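Local coordinates for extracellular ligand-binding receptor (PDB 4ZPJ), which probably binds a small solute outside the cell membrane and delivers it to an ABC transporter, as the substrate-binding protein of that system, at residues G176-A180 with S305-Y309; Y192-L197 with F212-F216; A229-T233 with D262-F266. All coordinates share one frame; numbering follows the deposited sequence.

Interaction 1: residues G176-A180 with S305-Y309; sequences GQYDA and SGTLY
Y178 and D179 pack against G306, T307 and L308 in a setting consistent with the hinge region, where the chain passes between the lobes of a type I periplasmic-binding fold. Residues 176-180 lead from strand 168-170 of the six-stranded sheet into helix 180-188, and strand 304-307 pairs antiparallel with strand 390-401.

The backbone contact is close. Y178 O faces G306 CA at 3.2 Å in a CA-H...O contact with 134° at the hydrogen. A beta carbon modelled on G306 would lie 2.1 Å from Y178 O, a clash that accounts for a residue without a side chain.

The apolar part is carried by the Y178 ring. With chi1 at 59°, CG stands between the backbone N and the carbonyl carbon, which swings the ring alongside strand 304-307. Its CD1 approaches G306 O at 3.5 Å, the oxygen lying at the ring edge, while CD2 meets L308 CD1 at 4.0 Å, the two side chains crossing at about a right angle. F173 adds an edge-to-face contact, and I394 touches both Y178 and L308. Cutting Y178 back to an alanine would remove the ring and is likely to open a gap beside L308 CD1 and F173, leaving them without one of the surfaces they pack on.

The polar part depends on water. D179 OD1 and G306 O, both acceptors, cannot bond to each other; S284 and G285 bind the carboxylate. One water donates to D179 OD1 at 2.7 Å and accepts from G306 N at 2.9 Å.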
ATOM      1  N   GLY A 176       2.725   2.845  -7.244  1.00 34.23           N
ATOM      2  CA  GLY A 176       4.084   2.846  -7.693  1.00 36.90           C
ATOM      3  C   GLY A 176       5.150   3.246  -6.673  1.00 35.06           C
ATOM      4  O   GLY A 176       6.369   3.080  -6.918  1.00 34.53           O
ATOM      5  N   GLN A 177       4.740   3.797  -5.547  1.00 35.61           N
ATOM      6  CA  GLN A 177       5.704   4.452  -4.631  1.00 32.92           C
ATOM      7  C   GLN A 177       6.654   3.447  -3.953  1.00 33.41           C
ATOM      8  O   GLN A 177       7.768   3.799  -3.656  1.00 33.31           O
ATOM      9  CB  GLN A 177       4.936   5.292  -3.580  1.00 34.71           C
ATOM     10  CG  GLN A 177       5.763   6.031  -2.544  1.00 36.94           C
ATOM     11  CD  GLN A 177       4.955   6.921  -1.596  1.00 37.68           C
ATOM     12  OE1 GLN A 177       3.765   6.991  -1.717  1.00 41.24           O
ATOM     13  NE2 GLN A 177       5.630   7.593  -0.638  1.00 36.24           N
ATOM     14  N   TYR A 178       6.212   2.215  -3.683  1.00 33.01           N
ATOM     15  CA  TYR A 178       7.085   1.250  -3.062  1.00 35.29           C
ATOM     16  C   TYR A 178       7.837   0.393  -4.088  1.00 36.34           C
ATOM     17  O   TYR A 178       8.861  -0.182  -3.758  1.00 35.84           O
ATOM     18  CB  TYR A 178       6.368   0.416  -1.974  1.00 36.42           C
ATOM     19  CG  TYR A 178       5.219  -0.354  -2.421  1.00 35.31           C
ATOM     20  CD1 TYR A 178       5.411  -1.531  -3.140  1.00 38.95           C
ATOM     21  CD2 TYR A 178       3.910   0.064  -2.153  1.00 36.26           C
ATOM     22  CE1 TYR A 178       4.339  -2.248  -3.620  1.00 40.00           C
ATOM     23  CE2 TYR A 178       2.842  -0.659  -2.618  1.00 36.48           C
ATOM     24  CZ  TYR A 178       3.074  -1.829  -3.352  1.00 38.35           C
ATOM     25  OH  TYR A 178       2.085  -2.626  -3.833  1.00 45.42           O
ATOM     26  N   ASP A 179       7.381   0.398  -5.341  1.00 36.24           N
ATOM     27  CA  ASP A 179       8.107  -0.230  -6.423  1.00 35.19           C
ATOM     28  C   ASP A 179       9.173   0.639  -7.114  1.00 34.19           C
ATOM     29  O   ASP A 179      10.151   0.118  -7.645  1.00 36.20           O
ATOM     30  CB  ASP A 179       7.107  -0.808  -7.439  1.00 35.52           C
ATOM     31  CG  ASP A 179       6.311  -1.971  -6.839  1.00 39.20           C
ATOM     32  OD1 ASP A 179       6.965  -2.747  -6.062  1.00 37.66           O
ATOM     33  OD2 ASP A 179       5.064  -2.107  -7.103  1.00 36.81           O
ATOM     34  N   ALA A 180       9.006   1.941  -7.132  1.00 34.55           N
ATOM     35  CA  ALA A 180       9.904   2.787  -7.870  1.00 35.16           C
ATOM     36  C   ALA A 180      11.353   2.648  -7.388  1.00 35.25           C
ATOM     37  O   ALA A 180      12.241   2.604  -8.213  1.00 40.10           O
ATOM     38  CB  ALA A 180       9.453   4.209  -7.736  1.00 36.89           C
ATOM     39  N   SER A 305      12.214  -7.282  -4.713  1.00 36.75           N
ATOM     40  CA  SER A 305      11.125  -6.341  -4.868  1.00 39.06           C
ATOM     41  C   SER A 305      11.209  -5.177  -3.863  1.00 40.46           C
ATOM     42  O   SER A 305      11.722  -5.318  -2.758  1.00 40.90           O
ATOM     43  CB  SER A 305       9.762  -7.043  -4.687  1.00 43.66           C
ATOM     44  OG  SER A 305       9.579  -7.448  -3.364  1.00 50.06           O
ATOM     45  N   GLY A 306      10.639  -4.042  -4.249  1.00 37.25           N
ATOM     46  CA  GLY A 306      10.362  -2.972  -3.320  1.00 36.72           C
ATOM     47  C   GLY A 306       9.069  -3.231  -2.610  1.00 35.96           C
ATOM     48  O   GLY A 306       8.109  -3.736  -3.201  1.00 40.14           O
ATOM     49  N   THR A 307       9.026  -2.910  -1.336  1.00 33.42           N
ATOM     50  CA  THR A 307       7.791  -3.017  -0.576  1.00 33.93           C
ATOM     51  C   THR A 307       7.684  -2.025   0.577  1.00 32.49           C
ATOM     52  O   THR A 307       8.676  -1.427   1.035  1.00 33.68           O
ATOM     53  CB  THR A 307       7.572  -4.442  -0.016  1.00 37.09           C
ATOM     54  OG1 THR A 307       6.184  -4.617   0.417  1.00 38.50           O
ATOM     55  CG2 THR A 307       8.531  -4.743   1.119  1.00 36.31           C
ATOM     56  N   LEU A 308       6.463  -1.876   1.041  1.00 30.60           N
ATOM     57  CA  LEU A 308       6.126  -0.983   2.134  1.00 33.73           C
ATOM     58  C   LEU A 308       6.526  -1.627   3.482  1.00 33.37           C
ATOM     59  O   LEU A 308       6.872  -0.947   4.431  1.00 35.35           O
ATOM     60  CB  LEU A 308       4.631  -0.708   2.066  1.00 36.08           C
ATOM     61  CG  LEU A 308       4.013   0.656   2.319  1.00 40.41           C
ATOM     62  CD1 LEU A 308       4.518   1.792   1.457  1.00 40.27           C
ATOM     63  CD2 LEU A 308       2.508   0.468   2.129  1.00 46.51           C
ATOM     64  N   TYR A 309       6.457  -2.949   3.569  1.00 32.05           N
ATOM     65  CA  TYR A 309       6.580  -3.620   4.865  1.00 32.59           C
ATOM     66  C   TYR A 309       6.743  -5.100   4.671  1.00 32.33           C
ATOM     67  O   TYR A 309       6.130  -5.669   3.777  1.00 35.83           O
ATOM     68  CB  TYR A 309       5.356  -3.393   5.800  1.00 31.96           C
ATOM     69  CG  TYR A 309       5.594  -4.026   7.182  1.00 31.12           C
ATOM     70  CD1 TYR A 309       6.598  -3.581   8.010  1.00 33.94           C
ATOM     71  CD2 TYR A 309       4.873  -5.103   7.598  1.00 32.24           C
ATOM     72  CE1 TYR A 309       6.877  -4.206   9.221  1.00 33.28           C
ATOM     73  CE2 TYR A 309       5.135  -5.730   8.799  1.00 32.54           C
ATOM     74  CZ  TYR A 309       6.137  -5.298   9.599  1.00 33.65           C
ATOM     75  OH  TYR A 309       6.374  -5.947  10.826  1.00 38.16           O
TER
HETATM   76  O   HOH W   1       9.200  -4.069  -6.745  1.00 33.77           O

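Interaction 2: residues Y192-L197 with F212-F216; sequences YRRMVL and FRSRF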
ATOM      1  N   TYR A 192      21.218  -3.369 -14.555  1.00 46.99           N
ATOM      2  CA  TYR A 192      20.291  -3.473 -15.678  1.00 45.25           C
ATOM      3  C   TYR A 192      20.180  -2.146 -16.396  1.00 44.90           C
ATOM      4  O   TYR A 192      20.162  -1.083 -15.780  1.00 45.45           O
ATOM      5  CB  TYR A 192      18.891  -3.933 -15.189  1.00 44.61           C
ATOM      6  CG  TYR A 192      18.872  -5.265 -14.479  1.00 43.13           C
ATOM      7  CD1 TYR A 192      19.837  -6.265 -14.735  1.00 46.42           C
ATOM      8  CD2 TYR A 192      17.861  -5.554 -13.588  1.00 43.35           C
ATOM      9  CE1 TYR A 192      19.804  -7.493 -14.055  1.00 45.93           C
ATOM     10  CE2 TYR A 192      17.817  -6.753 -12.907  1.00 44.84           C
ATOM     11  CZ  TYR A 192      18.777  -7.716 -13.135  1.00 47.26           C
ATOM     12  OH  TYR A 192      18.668  -8.901 -12.413  1.00 51.76           O
ATOM     13  N   ARG A 193      20.091  -2.204 -17.710  1.00 46.41           N
ATOM     14  CA  ARG A 193      20.070  -0.994 -18.511  1.00 47.64           C
ATOM     15  C   ARG A 193      18.828  -0.867 -19.346  1.00 47.23           C
ATOM     16  O   ARG A 193      18.427   0.255 -19.683  1.00 45.72           O
ATOM     17  CB  ARG A 193      21.315  -0.901 -19.420  1.00 49.96           C
ATOM     18  CG  ARG A 193      22.612  -0.764 -18.636  1.00 51.88           C
ATOM     19  CD  ARG A 193      22.615   0.549 -17.854  1.00 51.17           C
ATOM     20  NE  ARG A 193      23.783   0.731 -16.993  1.00 53.09           N
ATOM     21  CZ  ARG A 193      23.855   0.489 -15.675  1.00 53.13           C
ATOM     22  NH1 ARG A 193      22.819   0.011 -14.959  1.00 48.00           N
ATOM     23  NH2 ARG A 193      25.002   0.745 -15.051  1.00 50.34           N
ATOM     24  N   ARG A 194      18.237  -1.998 -19.705  1.00 47.64           N
ATOM     25  CA  ARG A 194      17.104  -2.033 -20.614  1.00 49.03           C
ATOM     26  C   ARG A 194      16.070  -2.947 -19.994  1.00 46.25           C
ATOM     27  O   ARG A 194      16.386  -4.092 -19.666  1.00 46.58           O
ATOM     28  CB  ARG A 194      17.607  -2.603 -21.941  1.00 55.76           C
ATOM     29  CG  ARG A 194      18.203  -1.577 -22.910  1.00 62.35           C
ATOM     30  CD  ARG A 194      19.468  -2.025 -23.687  1.00 71.57           C
ATOM     31  NE  ARG A 194      19.465  -3.345 -24.365  1.00 79.62           N
ATOM     32  CZ  ARG A 194      20.065  -4.479 -23.926  1.00 86.67           C
ATOM     33  NH1 ARG A 194      19.971  -5.585 -24.660  1.00 83.90           N
ATOM     34  NH2 ARG A 194      20.741  -4.552 -22.758  1.00 86.87           N
HETATM   35  N   MSE A 195      14.844  -2.495 -19.795  1.00 43.77           N
HETATM   36  CA  MSE A 195      13.847  -3.368 -19.147  1.00 42.43           C
HETATM   37  C   MSE A 195      12.547  -3.414 -19.886  1.00 43.09           C
HETATM   38  O   MSE A 195      12.250  -2.496 -20.642  1.00 42.01           O
HETATM   39  CB  MSE A 195      13.608  -2.958 -17.696  1.00 41.00           C
HETATM   40  CG  MSE A 195      14.832  -3.282 -16.839  1.00 40.10           C
HETATM   41 SE   MSE A 195      14.566  -3.076 -14.921  0.65 39.86          SE
HETATM   42  CE  MSE A 195      12.935  -4.198 -14.702  1.00 38.16           C
ATOM     43  N   VAL A 196      11.822  -4.523 -19.688  1.00 43.69           N
ATOM     44  CA  VAL A 196      10.441  -4.729 -20.109  1.00 43.92           C
ATOM     45  C   VAL A 196       9.528  -4.593 -18.911  1.00 41.72           C
ATOM     46  O   VAL A 196       9.853  -5.058 -17.793  1.00 43.08           O
ATOM     47  CB  VAL A 196      10.217  -6.137 -20.682  1.00 46.63           C
ATOM     48  CG1 VAL A 196       8.758  -6.388 -21.039  1.00 46.99           C
ATOM     49  CG2 VAL A 196      11.043  -6.314 -21.934  1.00 51.12           C
ATOM     50  N   LEU A 197       8.371  -3.984 -19.143  1.00 40.70           N
ATOM     51  CA  LEU A 197       7.376  -3.796 -18.099  1.00 40.94           C
ATOM     52  C   LEU A 197       6.123  -4.595 -18.401  1.00 41.72           C
ATOM     53  O   LEU A 197       5.689  -4.670 -19.542  1.00 43.59           O
ATOM     54  CB  LEU A 197       6.983  -2.327 -18.008  1.00 41.38           C
ATOM     55  CG  LEU A 197       8.044  -1.267 -17.786  1.00 40.55           C
ATOM     56  CD1 LEU A 197       7.378   0.089 -17.559  1.00 41.67           C
ATOM     57  CD2 LEU A 197       8.867  -1.670 -16.579  1.00 40.46           C
ATOM     58  N   PHE A 212       7.582   3.144 -12.315  1.00 39.69           N
ATOM     59  CA  PHE A 212       8.791   2.380 -12.505  1.00 39.38           C
ATOM     60  C   PHE A 212       9.641   2.945 -13.635  1.00 40.41           C
ATOM     61  O   PHE A 212      10.833   3.103 -13.483  1.00 37.96           O
ATOM     62  CB  PHE A 212       8.501   0.914 -12.770  1.00 39.50           C
ATOM     63  CG  PHE A 212       9.699   0.031 -12.569  1.00 40.69           C
ATOM     64  CD1 PHE A 212      10.650  -0.127 -13.577  1.00 40.03           C
ATOM     65  CD2 PHE A 212       9.913  -0.605 -11.342  1.00 40.54           C
ATOM     66  CE1 PHE A 212      11.759  -0.921 -13.396  1.00 39.90           C
ATOM     67  CE2 PHE A 212      11.010  -1.432 -11.166  1.00 40.58           C
ATOM     68  CZ  PHE A 212      11.940  -1.582 -12.191  1.00 41.81           C
ATOM     69  N   ARG A 213       9.007   3.175 -14.776  1.00 43.96           N
ATOM     70  CA  ARG A 213       9.638   3.788 -15.940  1.00 47.14           C
ATOM     71  C   ARG A 213      10.346   5.093 -15.586  1.00 46.98           C
ATOM     72  O   ARG A 213      11.499   5.343 -15.981  1.00 44.79           O
ATOM     73  CB  ARG A 213       8.560   4.119 -16.973  1.00 47.00           C
ATOM     74  CG  ARG A 213       9.040   4.969 -18.129  1.00 49.06           C
ATOM     75  CD  ARG A 213       7.912   5.408 -19.065  1.00 50.30           C
ATOM     76  NE  ARG A 213       7.356   4.311 -19.859  1.00 49.38           N
ATOM     77  CZ  ARG A 213       7.882   3.834 -20.988  1.00 51.98           C
ATOM     78  NH1 ARG A 213       7.274   2.837 -21.633  1.00 49.77           N
ATOM     79  NH2 ARG A 213       9.006   4.342 -21.483  1.00 53.51           N
ATOM     80  N   SER A 214       9.612   5.946 -14.897  1.00 44.72           N
ATOM     81  CA  SER A 214      10.100   7.272 -14.544  1.00 45.42           C
ATOM     82  C   SER A 214      11.405   7.198 -13.765  1.00 42.08           C
ATOM     83  O   SER A 214      12.372   7.828 -14.156  1.00 45.77           O
ATOM     84  CB  SER A 214       9.034   8.004 -13.736  1.00 46.61           C
ATOM     85  OG  SER A 214       9.541   9.203 -13.216  1.00 49.51           O
ATOM     86  N   ARG A 215      11.466   6.397 -12.713  1.00 39.89           N
ATOM     87  CA  ARG A 215      12.721   6.244 -11.978  1.00 38.72           C
ATOM     88  C   ARG A 215      13.788   5.548 -12.767  1.00 39.29           C
ATOM     89  O   ARG A 215      14.975   5.844 -12.598  1.00 36.86           O
ATOM     90  CB  ARG A 215      12.571   5.406 -10.707  1.00 40.10           C
ATOM     91  CG  ARG A 215      11.691   5.941  -9.617  1.00 41.24           C
ATOM     92  CD  ARG A 215      12.180   7.231  -9.019  1.00 44.01           C
ATOM     93  NE  ARG A 215      13.480   7.128  -8.390  1.00 43.24           N
ATOM     94  CZ  ARG A 215      14.024   8.121  -7.692  1.00 43.24           C
ATOM     95  NH1 ARG A 215      13.369   9.258  -7.555  1.00 41.11           N
ATOM     96  NH2 ARG A 215      15.237   7.983  -7.144  1.00 43.78           N
ATOM     97  N   PHE A 216      13.398   4.567 -13.597  1.00 40.23           N
ATOM     98  CA  PHE A 216      14.412   3.772 -14.288  1.00 38.49           C
ATOM     99  C   PHE A 216      14.968   4.675 -15.309  1.00 39.66           C
ATOM    100  O   PHE A 216      16.164   4.655 -15.551  1.00 42.94           O
ATOM    101  CB  PHE A 216      13.828   2.455 -14.856  1.00 40.76           C
ATOM    102  CG  PHE A 216      14.849   1.483 -15.418  1.00 39.50           C
ATOM    103  CD1 PHE A 216      15.800   0.913 -14.619  1.00 40.62           C
ATOM    104  CD2 PHE A 216      14.815   1.117 -16.754  1.00 41.37           C
ATOM    105  CE1 PHE A 216      16.745   0.019 -15.134  1.00 41.34           C
ATOM    106  CE2 PHE A 216      15.731   0.214 -17.297  1.00 40.91           C
ATOM    107  CZ  PHE A 216      16.701  -0.339 -16.484  1.00 43.15           C
TER
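Selenomethionine M195 reaches from strand 194-200 to two phenylalanine rings of helix 203-218, F212 and F216. Its CB begins the contact beside F216, 3.8 Å from CE2. CG comes closer, 3.5 Å from F216 CZ. The next atom, SE, sits over one face of that ring, displaced toward the rim: it is 4.0 Å from the F216 centroid and 20° off the ring normal, which identifies a Met-aromatic contact. The same SE lies at the edge of the F212 ring, a second Met-aromatic contact made in a different orientation. A bend at chi3 (53°) then turns the terminal methyl toward F212, and CE ends 3.7 Å from F212 CE1. The two rings are thus met by successive atoms of one side chain.

F216 is approached by the backbone as well. R194 N lies in the ring plane at its edge, 3.9 Å from CZ, and the carbonyl oxygens of Y192 and R193 come near the same end of the ring. Two residues further along the strand from M195, on the same side, L197 places CD2 3.8 Å from F212 CD1, and its other methyl reaches R213 CB. F254 of strand 252-256 stacks on F212 and touches both M195 and L197, while I223 of strand 222-229 packs on F216.

The axes of the two short segments are 10.6 Å apart and run at 174°, nearly antiparallel. This is the strand-to-helix packing of a beta-alpha-beta crossover, here the unit of strand 194-200, helix 203-218 and strand 222-229.

Interaction 3: residues A229-T233 with D262-F266; sequences APIGT and DAIRF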
ATOM      1  N   ALA A 229      -1.895  -7.390 -19.585  1.00 54.20           N
ATOM      2  CA  ALA A 229      -2.737  -8.582 -19.606  1.00 54.16           C
ATOM      3  C   ALA A 229      -4.051  -8.279 -18.909  1.00 52.02           C
ATOM      4  O   ALA A 229      -4.006  -7.627 -17.887  1.00 49.90           O
ATOM      5  CB  ALA A 229      -2.019  -9.712 -18.897  1.00 54.41           C
ATOM      6  N   PRO A 230      -5.221  -8.720 -19.466  1.00 51.43           N
ATOM      7  CA  PRO A 230      -6.470  -8.345 -18.770  1.00 50.90           C
ATOM      8  C   PRO A 230      -6.527  -8.838 -17.339  1.00 50.13           C
ATOM      9  O   PRO A 230      -5.940  -9.867 -17.000  1.00 47.47           O
ATOM     10  CB  PRO A 230      -7.572  -9.045 -19.571  1.00 53.21           C
ATOM     11  CG  PRO A 230      -6.960  -9.392 -20.897  1.00 55.41           C
ATOM     12  CD  PRO A 230      -5.473  -9.548 -20.656  1.00 52.16           C
ATOM     13  N   ILE A 231      -7.291  -8.142 -16.516  1.00 52.35           N
ATOM     14  CA  ILE A 231      -7.623  -8.658 -15.206  1.00 53.41           C
ATOM     15  C   ILE A 231      -8.256 -10.035 -15.372  1.00 52.44           C
ATOM     16  O   ILE A 231      -9.070 -10.203 -16.285  1.00 54.55           O
ATOM     17  CB  ILE A 231      -8.661  -7.783 -14.479  1.00 57.69           C
ATOM     18  CG1 ILE A 231      -8.174  -6.350 -14.317  1.00 58.19           C
ATOM     19  CG2 ILE A 231      -8.981  -8.394 -13.115  1.00 57.64           C
ATOM     20  CD1 ILE A 231      -7.359  -6.175 -13.092  1.00 58.92           C
ATOM     21  N   GLY A 232      -7.902 -10.972 -14.479  1.00 49.27           N
ATOM     22  CA  GLY A 232      -8.451 -12.325 -14.436  1.00 51.90           C
ATOM     23  C   GLY A 232      -7.926 -13.282 -15.502  1.00 53.70           C
ATOM     24  O   GLY A 232      -8.574 -14.297 -15.795  1.00 55.32           O
ATOM     25  N   THR A 233      -6.762 -12.973 -16.081  1.00 52.03           N
ATOM     26  CA  THR A 233      -6.089 -13.862 -17.023  1.00 51.82           C
ATOM     27  C   THR A 233      -5.696 -15.203 -16.359  1.00 51.00           C
ATOM     28  O   THR A 233      -5.154 -15.230 -15.274  1.00 47.50           O
ATOM     29  CB  THR A 233      -4.844 -13.182 -17.624  1.00 52.83           C
ATOM     30  OG1 THR A 233      -5.255 -12.049 -18.395  1.00 54.48           O
ATOM     31  CG2 THR A 233      -4.086 -14.121 -18.509  1.00 54.86           C
ATOM     32  N   ASP A 262      -4.261 -13.323  -9.953  1.00 41.96           N
ATOM     33  CA  ASP A 262      -3.440 -12.981 -11.123  1.00 44.93           C
ATOM     34  C   ASP A 262      -1.910 -13.091 -10.792  1.00 42.65           C
ATOM     35  O   ASP A 262      -1.079 -13.640 -11.570  1.00 47.17           O
ATOM     36  CB  ASP A 262      -3.762 -11.559 -11.625  1.00 47.54           C
ATOM     37  CG  ASP A 262      -5.077 -11.474 -12.420  1.00 58.18           C
ATOM     38  OD1 ASP A 262      -5.816 -12.484 -12.516  1.00 64.99           O
ATOM     39  OD2 ASP A 262      -5.375 -10.389 -12.994  1.00 61.19           O
ATOM     40  N   ALA A 263      -1.538 -12.572  -9.640  1.00 39.49           N
ATOM     41  CA  ALA A 263      -0.124 -12.520  -9.280  1.00 38.27           C
ATOM     42  C   ALA A 263       0.447 -13.893  -9.040  1.00 36.76           C
ATOM     43  O   ALA A 263       1.569 -14.172  -9.472  1.00 39.41           O
ATOM     44  CB  ALA A 263       0.089 -11.610  -8.111  1.00 35.21           C
ATOM     45  N   ILE A 264      -0.354 -14.749  -8.417  1.00 37.92           N
ATOM     46  CA  ILE A 264       0.009 -16.129  -8.146  1.00 39.18           C
ATOM     47  C   ILE A 264       0.168 -16.894  -9.465  1.00 41.75           C
ATOM     48  O   ILE A 264       1.234 -17.550  -9.678  1.00 39.87           O
ATOM     49  CB  ILE A 264      -1.029 -16.843  -7.263  1.00 41.03           C
ATOM     50  CG1 ILE A 264      -1.130 -16.184  -5.888  1.00 40.09           C
ATOM     51  CG2 ILE A 264      -0.691 -18.342  -7.121  1.00 42.56           C
ATOM     52  CD1 ILE A 264      -2.337 -16.639  -5.062  1.00 40.36           C
ATOM     53  N   ARG A 265      -0.845 -16.787 -10.342  1.00 39.24           N
ATOM     54  CA  ARG A 265      -0.785 -17.487 -11.658  1.00 43.18           C
ATOM     55  C   ARG A 265       0.394 -16.952 -12.531  1.00 40.97           C
ATOM     56  O   ARG A 265       1.109 -17.721 -13.176  1.00 40.72           O
ATOM     57  CB  ARG A 265      -2.144 -17.397 -12.404  1.00 44.20           C
ATOM     58  CG  ARG A 265      -3.249 -18.283 -11.815  1.00 46.99           C
ATOM     59  CD  ARG A 265      -4.473 -18.340 -12.765  1.00 53.07           C
ATOM     60  NE  ARG A 265      -4.947 -16.960 -12.981  1.00 59.79           N
ATOM     61  CZ  ARG A 265      -5.772 -16.274 -12.168  1.00 59.98           C
ATOM     62  NH1 ARG A 265      -6.329 -16.863 -11.100  1.00 64.66           N
ATOM     63  NH2 ARG A 265      -6.075 -14.999 -12.447  1.00 52.12           N
ATOM     64  N   PHE A 266       0.633 -15.648 -12.505  1.00 38.39           N
ATOM     65  CA  PHE A 266       1.744 -15.131 -13.260  1.00 39.43           C
ATOM     66  C   PHE A 266       3.111 -15.661 -12.753  1.00 40.09           C
ATOM     67  O   PHE A 266       3.917 -16.180 -13.549  1.00 38.63           O
ATOM     68  CB  PHE A 266       1.771 -13.605 -13.270  1.00 38.56           C
ATOM     69  CG  PHE A 266       2.999 -13.041 -13.936  1.00 38.19           C
ATOM     70  CD1 PHE A 266       3.062 -12.919 -15.295  1.00 39.78           C
ATOM     71  CD2 PHE A 266       4.112 -12.693 -13.185  1.00 38.05           C
ATOM     72  CE1 PHE A 266       4.213 -12.425 -15.910  1.00 41.78           C
ATOM     73  CE2 PHE A 266       5.277 -12.209 -13.785  1.00 38.35           C
ATOM     74  CZ  PHE A 266       5.327 -12.070 -15.153  1.00 39.69           C
TER
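T233 O is gripped by two nitrogens of R265, which comes side-on with NE at 2.9 Å and NH2 at 3.0 Å from that one oxygen. The N-H...O angles, 144° and 135°, show that neither bond is straight, as expected when one acceptor is shared. The oxygen lies at the guanidinium edge, tilted somewhat from its plane. R265 reaches it because its chain bends at chi3 (-58°).

The second grip runs the other way, from loop backbone to helix side chain. G232 N donates to D262 OD2 at 3.0 Å, and the oxygen accepts on its syn lone pair; a weak bond joins the same N to D262 OD1. Acid and base stand one helical turn apart, and each takes a different polar group of the loop. A salt bridge between R265 NH2 and D262 OD1 is modelled too, but at a doubtfully short length.

The loop has its own fixed shape. Residues P230 to T233 form a type II beta turn, with G232 at positive phi, and T233 OG1 donates to P230 O at 2.7 Å.

P230 has its side chain about 5 Å from that of D201, which binds zinc together with H206. The contact ties the loop after strand 222-229 to helix 261-272, which follows strand 252-256: a type II turn hydrogen-bonded to a neighbouring helix beyond the C-terminal ends of the parallel strands of an alpha/beta lobe.

Interaction 1 is fully buried, with its centre about 8 Å from that of the chain, whereas interactions 2 and 3 lie about 21 and 19 Å out and are partly buried. The chemistry follows place: backbone, ring and water in interaction 1, probably near the hinge, apolar strand-to-helix packing in interaction 2, and charged groups bonding to a largely exposed turn in interaction 3. Interactions 2 and 3 share the four-stranded parallel sheet, since strand 222-229 completes the crossover unit of one and leads into the loop of the other, yet they do not touch. Interactions 1 and 2 do touch: A180 CB lies 3.4 Å from R215 CG. Along the chain interactions 2 and 3 are nested, one after the other, inside the loop that interaction 1 closes.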